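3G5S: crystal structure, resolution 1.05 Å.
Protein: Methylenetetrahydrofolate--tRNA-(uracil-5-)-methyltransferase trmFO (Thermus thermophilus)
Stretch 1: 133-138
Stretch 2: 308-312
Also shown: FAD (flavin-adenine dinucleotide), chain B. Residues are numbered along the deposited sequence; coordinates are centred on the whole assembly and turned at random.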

# COMPACT_ATOMS: atom_id res chain seq x y z
N THR A 133 -2.00 13.97 -0.84
CA THR A 133 -3.12 14.35 -1.69
C THR A 133 -3.90 13.18 -2.27
O THR A 133 -4.91 13.39 -2.94
CB THR A 133 -2.64 15.32 -2.78
OG1 THR A 133 -1.41 14.85 -3.33
CG2 THR A 133 -2.41 16.70 -2.17
N GLY A 134 -3.47 11.95 -2.00
CA GLY A 134 -4.29 10.78 -2.22
C GLY A 134 -4.37 10.26 -3.64
O GLY A 134 -3.70 10.74 -4.55
N PRO A 135 -5.22 9.25 -3.83
CA PRO A 135 -5.34 8.61 -5.15
C PRO A 135 -5.87 9.57 -6.21
O PRO A 135 -5.63 9.34 -7.39
CB PRO A 135 -6.36 7.50 -4.90
CG PRO A 135 -7.11 7.91 -3.70
CD PRO A 135 -6.16 8.68 -2.84
N LEU A 136 -6.58 10.61 -5.80
CA LEU A 136 -7.15 11.58 -6.73
C LEU A 136 -6.50 12.95 -6.53
O LEU A 136 -7.13 14.00 -6.60
CB LEU A 136 -8.67 11.63 -6.57
CG LEU A 136 -9.35 10.27 -6.81
CD1 LEU A 136 -10.82 10.29 -6.42
CD2 LEU A 136 -9.17 9.82 -8.25
N THR A 137 -5.19 12.91 -6.27
CA THR A 137 -4.34 14.09 -6.27
C THR A 137 -4.70 14.99 -7.46
O THR A 137 -4.86 14.50 -8.58
CB THR A 137 -2.86 13.67 -6.38
OG1 THR A 137 -2.42 13.08 -5.15
CG2 THR A 137 -1.98 14.86 -6.67
N SER A 138 -4.85 16.29 -7.22
CA SER A 138 -5.27 17.18 -8.29
C SER A 138 -4.26 17.16 -9.44
O SER A 138 -3.06 16.96 -9.24
CB SER A 138 -5.48 18.60 -7.80
OG SER A 138 -4.25 19.28 -7.70
PA FAD B . -7.42 10.94 0.64
O1A FAD B . -8.11 10.85 -0.69
O2A FAD B . -8.12 10.39 1.85
O5B FAD B . -7.01 12.45 0.97
C5B FAD B . -6.41 13.28 0.01
C4B FAD B . -6.94 14.68 0.23
O4B FAD B . -6.20 15.59 -0.58
C3B FAD B . -8.40 14.82 -0.20
O3B FAD B . -9.17 15.39 0.84
C2B FAD B . -8.35 15.72 -1.43
O2B FAD B . -9.47 16.55 -1.60
C1B FAD B . -7.10 16.53 -1.17
N9A FAD B . -6.38 17.08 -2.33
C8A FAD B . -6.01 16.44 -3.47
N7A FAD B . -5.27 17.28 -4.23
C5A FAD B . -5.16 18.46 -3.56
C6A FAD B . -4.53 19.66 -3.84
N6A FAD B . -3.70 19.81 -4.88
N1A FAD B . -4.61 20.67 -2.92
C2A FAD B . -5.31 20.52 -1.75
N3A FAD B . -5.94 19.34 -1.45
C4A FAD B . -5.86 18.34 -2.36
N1 FAD B . -9.23 2.19 1.06
C2 FAD B . -9.62 1.21 1.93
O2 FAD B . -8.88 0.88 2.86
N3 FAD B . -10.85 0.60 1.77
C4 FAD B . -11.72 0.95 0.75
O4 FAD B . -12.81 0.39 0.63
C4X FAD B . -11.31 1.95 -0.13
N5 FAD B . -12.13 2.34 -1.18
C5X FAD B . -11.71 3.34 -2.03
C6 FAD B . -12.55 3.73 -3.07
C7 FAD B . -12.15 4.72 -3.96
C7M FAD B . -13.06 5.14 -5.08
C8 FAD B . -10.92 5.34 -3.79
C8M FAD B . -10.48 6.42 -4.74
C9 FAD B . -10.08 4.95 -2.75
C9A FAD B . -10.47 3.95 -1.86
N10 FAD B . -9.63 3.55 -0.83
C10 FAD B . -10.07 2.56 0.03
C1' FAD B . -8.13 3.68 -1.01
C2' FAD B . -7.44 4.56 0.05
O2' FAD B . -7.14 3.84 1.23
C3' FAD B . -8.25 5.82 0.37
O3' FAD B . -8.29 6.59 -0.82
C4' FAD B . -7.64 6.66 1.49
O4' FAD B . -8.58 7.66 1.84
C5' FAD B . -6.30 7.26 1.11
O5' FAD B . -5.93 8.23 2.06
P FAD B . -5.08 9.51 1.59
O1P FAD B . -3.83 9.09 0.88
O2P FAD B . -4.94 10.39 2.79
O3P FAD B . -6.00 10.20 0.47
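Stretch 2, residues 308-312: HRNTY

Residues 308-312 approach the FAD-binding loop 133-138 as an extended segment, with Arg 309 to Thr 311 making the contacts and the strand running on through Tyr 312 and beyond. The loop it meets has no regular secondary structure, but it is folded into a type I beta turn from Gly 134 to Thr 137, closed by the backbone hydrogen bond from Thr 137 N to Gly 134 O (3.1 Å). The two segments bury 274 Å² between them, most of it on Pro 135, Thr 311 and Arg 309.

Pro 135 is the centre of the contact. Its CA lies 4.3 Å from the CA of Asn 310, the closest pair of CA atoms across the two stretches, and its carbonyl, directed at the strand, accepts the one hydrogen bond that joins the stretches directly: Thr 311 N to Pro 135 O, 2.9 Å and nearly linear at 171°. The strand is thus anchored by a single backbone link rather than by a ladder. Beside it, Pro 135 CB packs 3.7 Å from Asn 310 OD1; the CA-to-CB bond of Asn 310 points away from the loop, yet the end of the side chain, in the t rotamer, comes nearer. On the cofactor side, Pro 135 CG lies 3.4 Å from FAD O3', so this one ring touches both the strand and the dinucleotide.

The CA-to-CB bond of Thr 311 points toward the loop, and its CG2 meets Thr 137 CB at 4.0 Å. Its own carbonyl fares less well: Thr 311 O lies 3.6 Å from Gly 134 O and has no polar partner in the model.

Arg 309 is more exposed; its CA-to-CB bond points sideways, and the end of the side chain comes nearer to the loop. Its CG lies 3.9 Å from Leu 136 CD2, which also covers one face of the guanidinium. The hydrogen bond from Arg 309 NH1 to Thr 311 OG1 (2.8 Å, 174°) ties together two side chains of the strand. Arg 309 NH1 also lies 3.6 Å from Pro 135 O. A water completes this corner: it donates to Thr 137 O (2.6 Å), accepts from Arg 309 NH2 (3.0 Å) and lies 2.7 Å from Thr 311 OG1, bridging a loop carbonyl to both strand side chains.

His 308 and Tyr 312, at the ends of the segment, make no contact with the loop. Beyond the turn, Ser 138 turns to the cofactor instead, its N donating to FAD N7A at 3.2 Å.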

# COMPACT_ATOMS: atom_id res chain seq x y z
N HIS A 308 -7.05 0.07 -10.76
CA HIS A 308 -7.86 1.27 -10.65
C HIS A 308 -7.09 2.56 -10.81
O HIS A 308 -5.86 2.60 -10.79
CB HIS A 308 -8.71 1.29 -9.38
CG HIS A 308 -7.97 0.90 -8.14
ND1 HIS A 308 -6.94 1.64 -7.61
CD2 HIS A 308 -8.15 -0.15 -7.30
CE1 HIS A 308 -6.50 1.06 -6.51
NE2 HIS A 308 -7.21 -0.03 -6.30
N ARG A 309 -7.87 3.62 -11.00
CA ARG A 309 -7.36 4.97 -11.00
C ARG A 309 -6.74 5.26 -9.63
O ARG A 309 -7.40 5.11 -8.60
CB ARG A 309 -8.51 5.93 -11.29
CG ARG A 309 -8.19 7.38 -11.07
CD ARG A 309 -7.45 7.97 -12.24
NE ARG A 309 -7.25 9.40 -12.03
CZ ARG A 309 -6.21 9.91 -11.39
NH1 ARG A 309 -5.26 9.11 -10.92
NH2 ARG A 309 -6.11 11.22 -11.21
N ASN A 310 -5.48 5.67 -9.63
CA ASN A 310 -4.71 5.78 -8.39
C ASN A 310 -3.42 6.51 -8.68
O ASN A 310 -2.49 5.93 -9.23
CB ASN A 310 -4.42 4.37 -7.85
CG ASN A 310 -3.80 4.36 -6.45
OD1 ASN A 310 -4.50 4.37 -5.44
ND2 ASN A 310 -2.47 4.29 -6.39
N THR A 311 -3.34 7.79 -8.31
CA THR A 311 -2.10 8.54 -8.45
C THR A 311 -1.15 8.22 -7.32
O THR A 311 -1.52 8.31 -6.14
CB THR A 311 -2.37 10.04 -8.48
OG1 THR A 311 -3.12 10.33 -9.66
CG2 THR A 311 -1.08 10.81 -8.51
N TYR A 312 0.08 7.86 -7.66
CA TYR A 312 1.08 7.56 -6.66
C TYR A 312 2.49 7.70 -7.21
O TYR A 312 2.72 7.64 -8.42
CB TYR A 312 0.86 6.15 -6.06
CG TYR A 312 1.17 5.01 -7.01
CD1 TYR A 312 0.29 4.66 -8.02
CD2 TYR A 312 2.35 4.29 -6.90
CE1 TYR A 312 0.57 3.62 -8.89
CE2 TYR A 312 2.64 3.25 -7.77
CZ TYR A 312 1.75 2.92 -8.77
OH TYR A 312 2.02 1.89 -9.65
O HOH W 1 -3.80 12.84 -10.26